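Local coordinates for cell wall mannoprotein 1 (Neosartorya fumigata, PDB 5J5L) that binds arachidonic acid inside an all-helical bundle and is probably a constitutive cell wall component recognised as an antigen by the host's humoral immune response, at residues 22-27 and 84-89; 39-44 and 108-113; 113-118 and 139-144. All coordinates share one frame; numbering follows the deposited sequence.

Interaction 1 of 3, residues 22-27 and 84-89; sequences QHFNEF and LDAIVA. With ACD (arachidonic acid), chain B.
The F24 ring meets I87 face-on. I87 CB lies 3.8 Å from the centroid of the F24 ring and 12° off its normal, a CH-pi contact. At the edge of the F24 ring, near its plane, lie A86 CB and two atoms of the lipid: O1, 3.3 Å from F24 CD1, and C14, 3.6 Å from F24 CZ. F27 offers the lipid a face instead, with ligand C3 over the ring centre, 3.6 Å above the plane. CG of F27 is anti to the backbone N (chi1 -173°), which turns a face of the ring to the carboxyl end of the lipid. A86 packs against the base of F24, with F24 CB 3.8 Å from A86 CB. At the exposed border, one water donates to both N25 OD1 and A86 O, at 2.8 Å each, and bridges the two helices. F24, F27 and I87 belong to the arachidonic acid pocket, as do H23 and L84. Helical segments 22-26 and 84-89 run in nearly the same direction, 22° apart. H23 packs on A36, A37 and V40 of helix 31-56. F27 and I87 rest on V94 of helix 91-97, and L84 touches A143 and A147 of helix 127-150.

Interaction 2 of 3, residues 39-44 and 108-113; sequences AVEQQL and NALQSK
L110 lies between two side chains of helix 31-56, E41 and L44, and meets each with a different methyl group. E41 and L110 reach toward each other from opposite directions. E41 OE2 is 3.5 Å from L110 CD1, and L110 CG is equally close to the same oxygen. The aliphatic part of E41 joins in more loosely, with E41 CG 4.1 Å from L110 CD1. E41 CG stands beside its own carbonyl carbon, anti to the backbone N, and the chain then bends at chi2 (-80°). That bend brings the carboxylate to the leucine. L44 behaves otherwise. Its side chain crosses that of L110 at about a right angle, and L44 CG and L44 CD2 both lie 3.8 Å from L110 CD2. This is purely apolar packing. L110 therefore has CD1 at a carboxylate and CD2 against a branched hydrocarbon. L110 also touches arachidonic acid and F144 of helix 127-150, so it is part of the lipid pocket wall. L44 packs on D16 and L20 of helix 3-26. The contact thus links helix 31-56 to helix 100-124 in the inside of the bundle. Its acid is buried, and other acids lie close: E45 near OE2 of E41, and D106 near OE1. Such surroundings would tend to raise the affinity of E41 for a proton, and a neutral carboxyl group would also suit the hydrocarbon of L110 better.

Interaction 3 of 3, residues 113-118 and 139-144; sequences KTDALS and DIDAAF. With ACD (arachidonic acid), chain B.
Segments 113-118 and 139-144 are antiparallel helices, 176° apart in direction and 11.0 Å between axes, with D115 CA and D141 CA 7.9 Å apart. The two aspartates approach from opposite directions. Their carboxylate planes stand 89° apart, and D115 OD1 is modelled 2.4 Å from D141 OD1, a very short and somewhat doubtful separation. Q111 NE2 probably hydrogen-bonds to D141 OD1. Deeper in, the contact is looser and partly apolar. T114 CG2 is 4.2 Å from I140 CG2, the two side chains crossing at about a right angle. T114 OG1 is anti to its own carbonyl carbon (chi1 -59°), and in that position it hydrogen-bonds to L110 O one turn back. T114 OG1 also lies 3.8 Å from C20, the methyl end of arachidonic acid, and 4.1 Å from F144 CZ; T114 and F144 cross at a slant. F144 meets the lipid tail too, with F144 CZ 3.9 Å from ligand C19. Both residues line the lipid pocket. I140 packs on K77 and I80 of helix 63-89. Two ionised aspartates would hardly lie this close. One probably carries a proton, which would ease the repulsion between the two carboxylates.

Overall arrangement
The three contacts join different pairs of helices in one all-helical bundle. Interaction 1 joins helices 3-26 and 63-89, interaction 2 joins 31-56 and 100-124, and interaction 3 joins 100-124 and 127-150. Interactions 1 and 2 alternate along the chain, while interaction 3 follows both. Interactions 2 and 3 share K113, and their centres are about 11 Å apart. The centre of interaction 1 lies about 15 Å from that of interaction 2 and about 19 Å from that of interaction 3. Interaction 1 packs on both others, and L110 and Q111 meet F144. All three contribute pocket residues: interaction 1 meets the carboxyl end and middle of arachidonic acid, interaction 3 its methyl end.

Interaction 1 of 3, residues 22-27 and 84-89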
loop_
_atom_site.group_PDB
_atom_site.type_symbol
_atom_site.label_atom_id
_atom_site.label_comp_id
_atom_site.label_asym_id
_atom_site.label_seq_id
_atom_site.Cartn_x
_atom_site.Cartn_y
_atom_site.Cartn_z
ATOM N N GLN A 22 11.445 5.797 -4.363
ATOM C CA GLN A 22 12.836 6.115 -4.690
ATOM C C GLN A 22 13.346 5.309 -5.883
ATOM O O GLN A 22 14.046 5.858 -6.764
ATOM C CB GLN A 22 13.742 5.901 -3.473
ATOM C CG GLN A 22 13.597 6.943 -2.381
ATOM C CD GLN A 22 14.509 6.658 -1.198
ATOM O OE1 GLN A 22 14.516 5.551 -0.652
ATOM N NE2 GLN A 22 15.281 7.655 -0.798
ATOM N N HIS A 23 13.020 4.019 -5.915
ATOM C CA HIS A 23 13.340 3.171 -7.064
ATOM C C HIS A 23 12.702 3.708 -8.335
ATOM O O HIS A 23 13.380 3.836 -9.364
ATOM C CB HIS A 23 12.907 1.721 -6.852
ATOM C CG HIS A 23 13.832 0.946 -5.975
ATOM N ND1 HIS A 23 14.865 0.188 -6.475
ATOM C CD2 HIS A 23 13.882 0.808 -4.629
ATOM C CE1 HIS A 23 15.528 -0.365 -5.475
ATOM N NE2 HIS A 23 14.940 -0.017 -4.343
ATOM N N PHE A 24 11.410 4.028 -8.266
ATOM C CA PHE A 24 10.689 4.504 -9.452
ATOM C C PHE A 24 11.324 5.746 -10.043
ATOM O O PHE A 24 11.525 5.825 -11.252
ATOM C CB PHE A 24 9.216 4.800 -9.174
ATOM C CG PHE A 24 8.433 3.625 -8.643
ATOM C CD1 PHE A 24 8.798 2.323 -8.930
ATOM C CD2 PHE A 24 7.328 3.846 -7.861
ATOM C CE1 PHE A 24 8.075 1.248 -8.436
ATOM C CE2 PHE A 24 6.596 2.786 -7.370
ATOM C CZ PHE A 24 6.976 1.486 -7.647
ATOM N N ASN A 25 11.683 6.691 -9.184
ATOM C CA ASN A 25 12.239 7.966 -9.631
ATOM C C ASN A 25 13.613 7.835 -10.295
ATOM O O ASN A 25 13.989 8.679 -11.120
ATOM C CB ASN A 25 12.280 8.953 -8.465
ATOM C CG ASN A 25 10.894 9.414 -8.050
ATOM O OD1 ASN A 25 9.976 9.475 -8.872
ATOM N ND2 ASN A 25 10.748 9.781 -6.794
ATOM N N GLU A 26 14.333 6.756 -9.976
ATOM C CA GLU A 26 15.611 6.435 -10.607
ATOM C C GLU A 26 15.526 5.515 -11.830
ATOM O O GLU A 26 16.541 5.305 -12.481
ATOM C CB GLU A 26 16.547 5.744 -9.607
ATOM C CG GLU A 26 17.036 6.606 -8.466
ATOM C CD GLU A 26 17.758 5.793 -7.398
ATOM O OE1 GLU A 26 17.911 4.554 -7.572
ATOM O OE2 GLU A 26 18.155 6.393 -6.374
ATOM N N PHE A 27 14.349 4.964 -12.135
ATOM C CA PHE A 27 14.215 3.939 -13.166
ATOM C C PHE A 27 14.544 4.478 -14.554
ATOM O O PHE A 27 14.001 5.517 -14.973
ATOM C CB PHE A 27 12.799 3.368 -13.152
ATOM C CG PHE A 27 12.586 2.184 -14.071
ATOM C CD1 PHE A 27 13.449 1.108 -14.076
ATOM C CD2 PHE A 27 11.435 2.115 -14.862
ATOM C CE1 PHE A 27 13.222 0.024 -14.901
ATOM C CE2 PHE A 27 11.209 1.029 -15.696
ATOM C CZ PHE A 27 12.107 -0.018 -15.714
ATOM N N LEU A 84 2.332 5.788 -6.655
ATOM C CA LEU A 84 1.620 5.459 -7.879
ATOM C C LEU A 84 1.905 6.490 -8.978
ATOM O O LEU A 84 2.141 6.113 -10.133
ATOM C CB LEU A 84 0.131 5.353 -7.611
ATOM C CG LEU A 84 -0.275 4.123 -6.781
ATOM C CD1 LEU A 84 -1.719 4.221 -6.359
ATOM C CD2 LEU A 84 -0.017 2.847 -7.569
ATOM N N ASP A 85 1.925 7.775 -8.613
ATOM C CA ASP A 85 2.272 8.829 -9.577
ATOM C C ASP A 85 3.663 8.582 -10.157
ATOM O O ASP A 85 3.894 8.781 -11.346
ATOM C CB ASP A 85 2.255 10.226 -8.937
ATOM C CG ASP A 85 0.834 10.758 -8.669
ATOM O OD1 ASP A 85 -0.133 10.204 -9.225
ATOM O OD2 ASP A 85 0.688 11.750 -7.911
ATOM N N ALA A 86 4.583 8.159 -9.306
ATOM C CA ALA A 86 5.986 7.969 -9.708
ATOM C C ALA A 86 6.181 6.841 -10.708
ATOM O O ALA A 86 6.957 6.987 -11.646
ATOM C CB ALA A 86 6.853 7.738 -8.490
ATOM N N ILE A 87 5.498 5.713 -10.507
ATOM C CA ILE A 87 5.569 4.616 -11.482
ATOM C C ILE A 87 4.827 4.963 -12.777
ATOM O O ILE A 87 5.317 4.673 -13.881
ATOM C CB ILE A 87 5.138 3.249 -10.894
ATOM C CG1 ILE A 87 5.383 2.122 -11.912
ATOM C CG2 ILE A 87 3.695 3.222 -10.455
ATOM C CD1 ILE A 87 6.835 1.918 -12.253
ATOM N N VAL A 88 3.681 5.640 -12.664
ATOM C CA VAL A 88 2.950 6.101 -13.844
ATOM C C VAL A 88 3.847 7.019 -14.711
ATOM O O VAL A 88 3.864 6.911 -15.943
ATOM C CB VAL A 88 1.647 6.823 -13.443
ATOM C CG1 VAL A 88 1.067 7.651 -14.583
ATOM C CG2 VAL A 88 0.625 5.798 -12.971
ATOM N N ALA A 89 4.595 7.898 -14.042
ATOM C CA ALA A 89 5.502 8.836 -14.717
ATOM C C ALA A 89 6.585 8.119 -15.521
ATOM O O ALA A 89 7.143 8.690 -16.472
ATOM C CB ALA A 89 6.146 9.772 -13.690
HETATM C C1 ACD B . 11.607 0.268 -11.062
HETATM C C2 ACD B . 10.364 -0.576 -11.207
HETATM C C3 ACD B . 9.891 -0.557 -12.647
HETATM C C4 ACD B . 8.847 -1.650 -12.887
HETATM C C5 ACD B . 9.384 -2.993 -12.450
HETATM C C6 ACD B . 8.824 -3.783 -11.516
HETATM C C7 ACD B . 7.524 -3.476 -10.815
HETATM C C8 ACD B . 7.725 -3.010 -9.382
HETATM C C9 ACD B . 6.956 -2.083 -8.787
HETATM C C10 ACD B . 5.819 -1.325 -9.450
HETATM C C11 ACD B . 4.484 -1.936 -9.112
HETATM C C12 ACD B . 3.503 -1.364 -8.401
HETATM C C13 ACD B . 3.522 0.005 -7.752
HETATM C C14 ACD B . 4.072 -0.214 -6.353
HETATM C C15 ACD B . 3.712 0.485 -5.272
HETATM C C16 ACD B . 2.689 1.587 -5.305
HETATM C C17 ACD B . 2.187 1.842 -3.891
HETATM C C18 ACD B . 1.354 0.685 -3.369
HETATM C C19 ACD B . 0.735 1.018 -2.032
HETATM C C20 ACD B . 0.440 -0.187 -1.177
HETATM O O1 ACD B . 11.407 1.462 -10.801
HETATM O O2 ACD B . 12.743 -0.231 -11.172
HETATM O O HOH W 1 9.007 8.815 -11.453
#

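Interaction 2 of 3, residues 39-44 and 108-113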
loop_
_atom_site.group_PDB
_atom_site.type_symbol
_atom_site.label_atom_id
_atom_site.label_comp_id
_atom_site.label_asym_id
_atom_site.label_seq_id
_atom_site.Cartn_x
_atom_site.Cartn_y
_atom_site.Cartn_z
ATOM N N ALA A 39 11.810 -6.753 -5.812
ATOM C CA ALA A 39 12.120 -7.349 -4.502
ATOM C C ALA A 39 11.480 -6.504 -3.382
ATOM O O ALA A 39 10.877 -7.036 -2.441
ATOM C CB ALA A 39 13.626 -7.458 -4.303
ATOM N N VAL A 40 11.581 -5.186 -3.509
ATOM C CA VAL A 40 10.957 -4.284 -2.530
ATOM C C VAL A 40 9.446 -4.402 -2.610
ATOM O O VAL A 40 8.759 -4.446 -1.582
ATOM C CB VAL A 40 11.385 -2.820 -2.699
ATOM C CG1 VAL A 40 10.769 -1.964 -1.604
ATOM C CG2 VAL A 40 12.901 -2.694 -2.651
ATOM N N GLU A 41 8.917 -4.489 -3.829
ATOM C CA GLU A 41 7.478 -4.638 -4.000
ATOM C C GLU A 41 6.961 -5.911 -3.337
ATOM O O GLU A 41 5.876 -5.908 -2.752
ATOM C CB GLU A 41 7.108 -4.607 -5.466
ATOM C CG GLU A 41 5.608 -4.573 -5.725
ATOM C CD GLU A 41 4.927 -5.919 -5.629
ATOM O OE1 GLU A 41 5.609 -6.972 -5.711
ATOM O OE2 GLU A 41 3.669 -5.920 -5.515
ATOM N N GLN A 42 7.738 -6.991 -3.421
ATOM C CA GLN A 42 7.329 -8.274 -2.839
ATOM C C GLN A 42 7.416 -8.223 -1.313
ATOM O O GLN A 42 6.574 -8.811 -0.617
ATOM C CB GLN A 42 8.150 -9.414 -3.420
ATOM C CG GLN A 42 7.767 -9.718 -4.864
ATOM C CD GLN A 42 6.456 -10.485 -4.966
ATOM O OE1 GLN A 42 5.427 -9.943 -5.388
ATOM N NE2 GLN A 42 6.483 -11.736 -4.566
ATOM N N GLN A 43 8.423 -7.506 -0.806
ATOM C CA GLN A 43 8.517 -7.223 0.640
ATOM C C GLN A 43 7.293 -6.435 1.100
ATOM O O GLN A 43 6.704 -6.728 2.152
ATOM C CB GLN A 43 9.794 -6.455 0.961
ATOM C CG GLN A 43 10.084 -6.349 2.455
ATOM C CD GLN A 43 10.172 -7.706 3.142
ATOM O OE1 GLN A 43 10.973 -8.561 2.765
ATOM N NE2 GLN A 43 9.342 -7.910 4.169
ATOM N N LEU A 44 6.898 -5.450 0.302
ATOM C CA LEU A 44 5.715 -4.647 0.598
ATOM C C LEU A 44 4.471 -5.530 0.680
ATOM O O LEU A 44 3.694 -5.426 1.631
ATOM C CB LEU A 44 5.524 -3.534 -0.440
ATOM C CG LEU A 44 4.246 -2.691 -0.388
ATOM C CD1 LEU A 44 4.035 -2.087 0.990
ATOM C CD2 LEU A 44 4.263 -1.613 -1.456
ATOM N N ASN A 108 -2.522 -5.002 -9.086
ATOM C CA ASN A 108 -3.721 -5.764 -8.712
ATOM C C ASN A 108 -3.532 -6.486 -7.377
ATOM O O ASN A 108 -4.443 -6.489 -6.535
ATOM C CB ASN A 108 -4.097 -6.728 -9.825
ATOM C CG ASN A 108 -4.757 -6.030 -10.988
ATOM O OD1 ASN A 108 -5.684 -5.239 -10.800
ATOM N ND2 ASN A 108 -4.298 -6.322 -12.203
ATOM N N ALA A 109 -2.348 -7.083 -7.160
ATOM C CA ALA A 109 -2.037 -7.737 -5.878
ATOM C C ALA A 109 -2.055 -6.754 -4.728
ATOM O O ALA A 109 -2.630 -7.017 -3.671
ATOM C CB ALA A 109 -0.686 -8.440 -5.938
ATOM N N LEU A 110 -1.402 -5.612 -4.922
ATOM C CA LEU A 110 -1.330 -4.605 -3.874
ATOM C C LEU A 110 -2.691 -4.017 -3.527
ATOM O O LEU A 110 -2.985 -3.797 -2.340
ATOM C CB LEU A 110 -0.367 -3.499 -4.287
ATOM C CG LEU A 110 1.114 -3.909 -4.236
ATOM C CD1 LEU A 110 1.938 -2.922 -5.056
ATOM C CD2 LEU A 110 1.646 -4.014 -2.809
ATOM N N GLN A 111 -3.518 -3.774 -4.539
ATOM C CA GLN A 111 -4.860 -3.287 -4.280
ATOM C C GLN A 111 -5.630 -4.333 -3.461
ATOM O O GLN A 111 -6.275 -3.985 -2.472
ATOM C CB GLN A 111 -5.630 -2.942 -5.542
ATOM C CG GLN A 111 -6.988 -2.359 -5.184
ATOM C CD GLN A 111 -7.741 -1.752 -6.331
ATOM O OE1 GLN A 111 -7.514 -2.071 -7.493
ATOM N NE2 GLN A 111 -8.681 -0.883 -5.998
ATOM N N SER A 112 -5.595 -5.598 -3.884
ATOM C CA SER A 112 -6.305 -6.652 -3.159
ATOM C C SER A 112 -5.855 -6.740 -1.703
ATOM O O SER A 112 -6.685 -6.826 -0.762
ATOM C CB SER A 112 -6.090 -8.003 -3.853
ATOM O OG SER A 112 -6.784 -9.033 -3.180
ATOM N N LYS A 113 -4.545 -6.740 -1.519
ATOM C CA LYS A 113 -3.963 -6.908 -0.186
ATOM C C LYS A 113 -4.227 -5.679 0.695
ATOM O O LYS A 113 -4.517 -5.822 1.893
ATOM C CB LYS A 113 -2.471 -7.235 -0.282
ATOM C CG LYS A 113 -2.182 -8.594 -0.897
ATOM C CD LYS A 113 -0.692 -8.813 -1.099
ATOM C CE LYS A 113 -0.438 -10.138 -1.803
ATOM N NZ LYS A 113 -0.974 -11.297 -1.040
#

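Interaction 3 of 3, residues 113-118 and 139-144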
loop_
_atom_site.group_PDB
_atom_site.type_symbol
_atom_site.label_atom_id
_atom_site.label_comp_id
_atom_site.label_asym_id
_atom_site.label_seq_id
_atom_site.Cartn_x
_atom_site.Cartn_y
_atom_site.Cartn_z
ATOM N N LYS A 113 -4.545 -6.740 -1.519
ATOM C CA LYS A 113 -3.963 -6.908 -0.186
ATOM C C LYS A 113 -4.227 -5.679 0.695
ATOM O O LYS A 113 -4.517 -5.822 1.893
ATOM C CB LYS A 113 -2.471 -7.235 -0.282
ATOM C CG LYS A 113 -2.182 -8.594 -0.897
ATOM C CD LYS A 113 -0.692 -8.813 -1.099
ATOM C CE LYS A 113 -0.438 -10.138 -1.803
ATOM N NZ LYS A 113 -0.974 -11.297 -1.040
ATOM N N THR A 114 -4.160 -4.493 0.098
ATOM C CA THR A 114 -4.450 -3.247 0.830
ATOM C C THR A 114 -5.940 -3.186 1.217
ATOM O O THR A 114 -6.294 -2.783 2.336
ATOM C CB THR A 114 -4.081 -2.019 -0.005
ATOM O OG1 THR A 114 -2.684 -2.079 -0.317
ATOM C CG2 THR A 114 -4.387 -0.707 0.760
ATOM N N ASP A 115 -6.808 -3.598 0.304
ATOM C CA ASP A 115 -8.240 -3.642 0.612
ATOM C C ASP A 115 -8.527 -4.592 1.787
ATOM O O ASP A 115 -9.360 -4.289 2.659
ATOM C CB ASP A 115 -9.038 -4.047 -0.626
ATOM C CG ASP A 115 -9.098 -2.947 -1.672
ATOM O OD1 ASP A 115 -8.689 -1.814 -1.349
ATOM O OD2 ASP A 115 -9.550 -3.209 -2.808
ATOM N N ALA A 116 -7.842 -5.742 1.816
ATOM C CA ALA A 116 -8.025 -6.703 2.894
ATOM C C ALA A 116 -7.560 -6.112 4.216
ATOM O O ALA A 116 -8.199 -6.321 5.260
ATOM C CB ALA A 116 -7.271 -7.998 2.600
ATOM N N LEU A 117 -6.428 -5.410 4.178
ATOM C CA LEU A 117 -5.895 -4.756 5.370
ATOM C C LEU A 117 -6.901 -3.731 5.893
ATOM O O LEU A 117 -7.208 -3.695 7.100
ATOM C CB LEU A 117 -4.549 -4.082 5.095
ATOM C CG LEU A 117 -3.970 -3.222 6.230
ATOM C CD1 LEU A 117 -3.836 -3.999 7.532
ATOM C CD2 LEU A 117 -2.643 -2.627 5.773
ATOM N N SER A 118 -7.407 -2.898 4.991
ATOM C CA SER A 118 -8.369 -1.872 5.401
ATOM C C SER A 118 -9.598 -2.495 6.030
ATOM O O SER A 118 -10.105 -2.018 7.068
ATOM C CB SER A 118 -8.779 -1.006 4.223
ATOM O OG SER A 118 -9.826 -0.134 4.624
ATOM N N ASP A 139 -10.466 6.417 -1.552
ATOM C CA ASP A 139 -9.486 7.269 -2.245
ATOM C C ASP A 139 -8.258 6.487 -2.691
ATOM O O ASP A 139 -7.742 6.678 -3.797
ATOM C CB ASP A 139 -9.067 8.439 -1.332
ATOM C CG ASP A 139 -10.209 9.400 -1.026
ATOM O OD1 ASP A 139 -11.193 9.493 -1.797
ATOM O OD2 ASP A 139 -10.120 10.075 0.028
ATOM N N ILE A 140 -7.791 5.591 -1.830
ATOM C CA ILE A 140 -6.672 4.724 -2.159
ATOM C C ILE A 140 -7.067 3.820 -3.336
ATOM O O ILE A 140 -6.313 3.654 -4.287
ATOM C CB ILE A 140 -6.246 3.886 -0.928
ATOM C CG1 ILE A 140 -5.632 4.810 0.144
ATOM C CG2 ILE A 140 -5.272 2.778 -1.330
ATOM C CD1 ILE A 140 -5.325 4.131 1.466
ATOM N N ASP A 141 -8.272 3.247 -3.268
ATOM C CA ASP A 141 -8.771 2.410 -4.370
ATOM C C ASP A 141 -8.898 3.174 -5.696
ATOM O O ASP A 141 -8.586 2.639 -6.757
ATOM C CB ASP A 141 -10.110 1.761 -3.996
ATOM C CG ASP A 141 -9.961 0.630 -2.992
ATOM O OD1 ASP A 141 -8.895 -0.020 -2.944
ATOM O OD2 ASP A 141 -10.929 0.402 -2.232
ATOM N N ALA A 142 -9.352 4.420 -5.638
ATOM C CA ALA A 142 -9.419 5.268 -6.822
ATOM C C ALA A 142 -8.041 5.448 -7.451
ATOM O O ALA A 142 -7.892 5.402 -8.662
ATOM C CB ALA A 142 -10.006 6.625 -6.479
ATOM N N ALA A 143 -7.036 5.675 -6.610
ATOM C CA ALA A 143 -5.676 5.864 -7.101
ATOM C C ALA A 143 -5.121 4.595 -7.770
ATOM O O ALA A 143 -4.521 4.658 -8.845
ATOM C CB ALA A 143 -4.758 6.335 -5.979
ATOM N N PHE A 144 -5.358 3.445 -7.144
ATOM C CA PHE A 144 -5.003 2.165 -7.747
ATOM C C PHE A 144 -5.704 1.990 -9.100
ATOM O O PHE A 144 -5.081 1.575 -10.079
ATOM C CB PHE A 144 -5.391 0.988 -6.830
ATOM C CG PHE A 144 -4.338 0.607 -5.827
ATOM C CD1 PHE A 144 -3.114 0.084 -6.233
ATOM C CD2 PHE A 144 -4.606 0.704 -4.470
ATOM C CE1 PHE A 144 -2.169 -0.291 -5.298
ATOM C CE2 PHE A 144 -3.655 0.332 -3.530
ATOM C CZ PHE A 144 -2.440 -0.155 -3.947
HETATM C C1 ACD B . 11.607 0.268 -11.062
HETATM C C2 ACD B . 10.364 -0.576 -11.207
HETATM C C3 ACD B . 9.891 -0.557 -12.647
HETATM C C4 ACD B . 8.847 -1.650 -12.887
HETATM C C5 ACD B . 9.384 -2.993 -12.450
HETATM C C6 ACD B . 8.824 -3.783 -11.516
HETATM C C7 ACD B . 7.524 -3.476 -10.815
HETATM C C8 ACD B . 7.725 -3.010 -9.382
HETATM C C9 ACD B . 6.956 -2.083 -8.787
HETATM C C10 ACD B . 5.819 -1.325 -9.450
HETATM C C11 ACD B . 4.484 -1.936 -9.112
HETATM C C12 ACD B . 3.503 -1.364 -8.401
HETATM C C13 ACD B . 3.522 0.005 -7.752
HETATM C C14 ACD B . 4.072 -0.214 -6.353
HETATM C C15 ACD B . 3.712 0.485 -5.272
HETATM C C16 ACD B . 2.689 1.587 -5.305
HETATM C C17 ACD B . 2.187 1.842 -3.891
HETATM C C18 ACD B . 1.354 0.685 -3.369
HETATM C C19 ACD B . 0.735 1.018 -2.032
HETATM C C20 ACD B . 0.440 -0.187 -1.177
HETATM O O1 ACD B . 11.407 1.462 -10.801
HETATM O O2 ACD B . 12.743 -0.231 -11.172
#